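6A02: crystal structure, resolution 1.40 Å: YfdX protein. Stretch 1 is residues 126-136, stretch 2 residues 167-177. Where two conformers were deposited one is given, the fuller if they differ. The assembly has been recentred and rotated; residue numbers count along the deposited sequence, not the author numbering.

Stretch 1, residues 126-136: SVIENQELIPL
Stretch 2 167-177: DGIVVDSQSVQ

How do the two stretches pair? Ser126 to Pro135 belong to one strand, which begins earlier in the chain, and Val170 to Ser175 form another, running antiparallel with 157° between their directions; phi stays between -63° and -131° and psi between 110° and 160° in both. Ile128 faces Ser175, Asn130 faces Ser173 and Glu132 faces Val171 as non-hydrogen-bonded pairs, with CA to CA distances of 4.6, 4.2 and 4.5 Å. Alternating with them, Glu129 faces Gln174, Gln131 faces Asp172 and Leu133 faces Val170 across wider gaps of 5.5, 5.1 and 5.3 Å between CA atoms. Pro135 sits at the N-cap position, right before a helix, while Asp167 ends one before Gly168 and Ile169 lead into the second strand.

Which backbone donors and acceptors are satisfied? Each wide pair closes a ring of two hydrogen bonds. Glu129 N donates to Gln174 O at 2.9 Å and Gln174 N to Glu129 O at 2.9 Å; Gln131 N reaches Asp172 O at 2.8 Å, almost straight at 179°, and Asp172 N returns to Gln131 O at 2.9 Å. Leu133 N to Val170 O is 2.8 Å, and Val170 N to Leu133 O 3.0 Å. The carbonyls also receive CA-H contacts, such as Ser173 CA to Glu129 O at 3.4 Å. Beyond the ladder a water takes over, donating to Val127 O at 3.0 Å and accepting from Val176 N at 2.9 Å.

How are the polar side chains satisfied? On the face shared by Ile128, Asn130 and Glu132, Ser173 OG (chi1 m) donates to Asn130 OD1 at 2.6 Å; Asn130 is also m, and its ND2 is bonded elsewhere in the structure. On the other face, Gln131 (m, t) donates from NE2 to Glu129 OE1 at 3.1 Å, within its own strand. A second water donates to the same OE1 of Glu129 at 2.8 Å and accepts a weak bond from Gln174 NE2 at 3.4 Å, linking the strands. Glu129 is extended (t, t), and its OE2 is satisfied elsewhere.

Where do apolar groups finish the contact? CG1 of Val127 lies 3.6 Å from CG2 of Val176, both residues t. Leu133 (m, t) lays CB 3.9 Å from CG2 of Val170 (m), beside their backbone bonds. Ile134 (p, t) brings CG2 to 3.6 Å from CG1 of Ile169 (m, t), whose CG2 lies 3.2 Å from OE2 of the extended Glu132 (t, t). Ile128 (m, m) sends CD1 to 3.4 Å from Ser175 N.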

# COMPACT_ATOMS: atom_id res chain seq x y z
N SER A 126 7.95 10.04 17.59
CA SER A 126 7.97 8.62 17.90
C SER A 126 8.49 7.85 16.69
O SER A 126 8.36 8.31 15.55
CB SER A 126 6.59 8.11 18.30
OG SER A 126 5.67 8.25 17.24
N VAL A 127 9.08 6.68 16.95
CA VAL A 127 9.69 5.86 15.91
C VAL A 127 9.04 4.49 15.93
O VAL A 127 8.93 3.86 16.99
CB VAL A 127 11.22 5.74 16.11
CG1 VAL A 127 11.81 4.82 15.05
CG2 VAL A 127 11.87 7.10 16.02
N ILE A 128 8.63 4.02 14.75
CA ILE A 128 8.10 2.68 14.56
C ILE A 128 8.98 1.98 13.54
O ILE A 128 9.35 2.58 12.52
CB ILE A 128 6.64 2.75 14.06
CG1 ILE A 128 5.71 3.22 15.18
CG2 ILE A 128 6.18 1.40 13.50
CD1 ILE A 128 5.45 2.17 16.22
N GLU A 129 9.33 0.73 13.81
CA GLU A 129 10.10 -0.06 12.85
C GLU A 129 9.16 -1.03 12.15
O GLU A 129 8.43 -1.79 12.80
CB GLU A 129 11.22 -0.83 13.56
CG GLU A 129 12.07 -1.61 12.60
CD GLU A 129 13.12 -2.45 13.27
OE1 GLU A 129 12.86 -2.99 14.37
OE2 GLU A 129 14.20 -2.60 12.68
N ASN A 130 9.18 -1.01 10.81
CA ASN A 130 8.31 -1.86 10.00
C ASN A 130 9.16 -3.00 9.45
O ASN A 130 10.04 -2.77 8.60
CB ASN A 130 7.70 -1.08 8.84
CG ASN A 130 7.07 0.19 9.29
OD1 ASN A 130 6.07 0.20 10.00
ND2 ASN A 130 7.64 1.31 8.85
N GLN A 131 8.91 -4.21 9.91
CA GLN A 131 9.66 -5.37 9.49
C GLN A 131 8.84 -6.16 8.48
O GLN A 131 7.76 -6.67 8.81
CB GLN A 131 10.01 -6.25 10.69
CG GLN A 131 10.97 -5.57 11.68
CD GLN A 131 11.41 -6.50 12.79
OE1 GLN A 131 11.05 -7.68 12.82
NE2 GLN A 131 12.19 -5.96 13.72
N GLU A 132 9.34 -6.23 7.25
CA GLU A 132 8.70 -7.02 6.21
C GLU A 132 9.12 -8.47 6.39
O GLU A 132 10.31 -8.76 6.52
CB GLU A 132 9.16 -6.51 4.85
CG GLU A 132 8.47 -7.17 3.69
CD GLU A 132 8.96 -6.69 2.33
OE1 GLU A 132 9.88 -5.85 2.28
OE2 GLU A 132 8.42 -7.16 1.30
N LEU A 133 8.14 -9.38 6.41
CA LEU A 133 8.36 -10.79 6.69
C LEU A 133 7.72 -11.65 5.61
O LEU A 133 6.68 -11.28 5.05
CB LEU A 133 7.73 -11.20 8.04
CG LEU A 133 7.88 -10.25 9.23
CD1 LEU A 133 7.06 -10.73 10.42
CD2 LEU A 133 9.33 -10.12 9.63
N ILE A 134 8.32 -12.81 5.36
CA ILE A 134 7.67 -13.84 4.54
C ILE A 134 7.70 -15.18 5.27
O ILE A 134 8.62 -15.45 6.05
CB ILE A 134 8.30 -14.00 3.15
CG1 ILE A 134 9.78 -14.38 3.27
CG2 ILE A 134 8.08 -12.74 2.30
CD1 ILE A 134 10.37 -14.87 1.97
N PRO A 135 6.71 -16.04 5.02
CA PRO A 135 6.77 -17.41 5.55
C PRO A 135 7.70 -18.23 4.67
O PRO A 135 7.47 -18.37 3.47
CB PRO A 135 5.32 -17.89 5.42
CG PRO A 135 4.79 -17.12 4.22
CD PRO A 135 5.48 -15.78 4.26
N LEU A 136 8.76 -18.77 5.26
CA LEU A 136 9.86 -19.28 4.45
C LEU A 136 9.46 -20.52 3.65
O LEU A 136 9.65 -20.58 2.43
CB LEU A 136 11.08 -19.57 5.32
CG LEU A 136 12.30 -20.15 4.60
CD1 LEU A 136 12.74 -19.32 3.40
CD2 LEU A 136 13.44 -20.31 5.60
N ASP A 167 1.54 -11.95 -1.95
CA ASP A 167 0.49 -11.58 -1.02
C ASP A 167 0.77 -12.09 0.38
O ASP A 167 0.14 -11.62 1.34
CB ASP A 167 -0.85 -12.13 -1.49
CG ASP A 167 -1.39 -11.42 -2.70
OD1 ASP A 167 -0.93 -10.29 -2.98
OD2 ASP A 167 -2.28 -11.99 -3.36
N GLY A 168 1.70 -13.04 0.52
CA GLY A 168 2.11 -13.54 1.82
C GLY A 168 3.08 -12.66 2.56
O GLY A 168 3.38 -12.94 3.73
N ILE A 169 3.60 -11.62 1.92
CA ILE A 169 4.42 -10.64 2.62
C ILE A 169 3.56 -9.92 3.65
O ILE A 169 2.49 -9.40 3.32
CB ILE A 169 5.01 -9.62 1.64
CG1 ILE A 169 5.94 -10.30 0.63
CG2 ILE A 169 5.72 -8.52 2.40
CD1 ILE A 169 6.32 -9.41 -0.52
N VAL A 170 4.03 -9.87 4.89
CA VAL A 170 3.35 -9.11 5.93
C VAL A 170 4.33 -8.09 6.50
O VAL A 170 5.55 -8.22 6.35
CB VAL A 170 2.78 -9.99 7.06
CG1 VAL A 170 1.83 -11.04 6.49
CG2 VAL A 170 3.89 -10.64 7.86
N VAL A 171 3.79 -7.06 7.14
CA VAL A 171 4.61 -6.01 7.74
C VAL A 171 4.25 -5.94 9.21
O VAL A 171 3.12 -5.56 9.56
CB VAL A 171 4.41 -4.66 7.05
CG1 VAL A 171 5.25 -3.58 7.75
CG2 VAL A 171 4.79 -4.75 5.57
N ASP A 172 5.19 -6.31 10.07
CA ASP A 172 5.06 -6.16 11.51
C ASP A 172 5.61 -4.79 11.87
O ASP A 172 6.83 -4.56 11.79
CB ASP A 172 5.86 -7.24 12.22
CG ASP A 172 5.60 -7.29 13.72
OD1 ASP A 172 5.34 -6.24 14.33
OD2 ASP A 172 5.65 -8.40 14.29
N SER A 173 4.74 -3.87 12.26
CA SER A 173 5.14 -2.54 12.69
C SER A 173 5.15 -2.51 14.21
O SER A 173 4.11 -2.74 14.84
CB SER A 173 4.17 -1.49 12.13
OG SER A 173 4.18 -1.51 10.71
N GLN A 174 6.31 -2.26 14.79
CA GLN A 174 6.45 -2.30 16.24
C GLN A 174 7.15 -1.05 16.73
O GLN A 174 8.05 -0.51 16.07
CB GLN A 174 7.24 -3.52 16.70
CG GLN A 174 6.40 -4.79 16.78
CD GLN A 174 7.23 -6.04 17.05
OE1 GLN A 174 6.93 -6.81 17.96
NE2 GLN A 174 8.26 -6.25 16.24
N SER A 175 6.71 -0.57 17.89
CA SER A 175 7.43 0.48 18.58
C SER A 175 8.81 -0.03 18.97
O SER A 175 9.03 -1.23 19.17
CB SER A 175 6.65 0.89 19.81
OG SER A 175 6.48 -0.25 20.62
N VAL A 176 9.76 0.90 19.05
CA VAL A 176 11.16 0.55 19.25
C VAL A 176 11.40 0.36 20.74
O VAL A 176 11.22 1.29 21.54
CB VAL A 176 12.08 1.64 18.67
CG1 VAL A 176 13.53 1.21 18.80
CG2 VAL A 176 11.71 1.91 17.23
N GLN A 177 11.80 -0.85 21.12
CA GLN A 177 12.10 -1.21 22.51
C GLN A 177 13.47 -1.88 22.49
O GLN A 177 13.58 -3.10 22.34
CB GLN A 177 11.03 -2.12 23.10
O HOH W 1 9.03 3.60 19.95
O HOH W 2 10.45 -3.76 15.51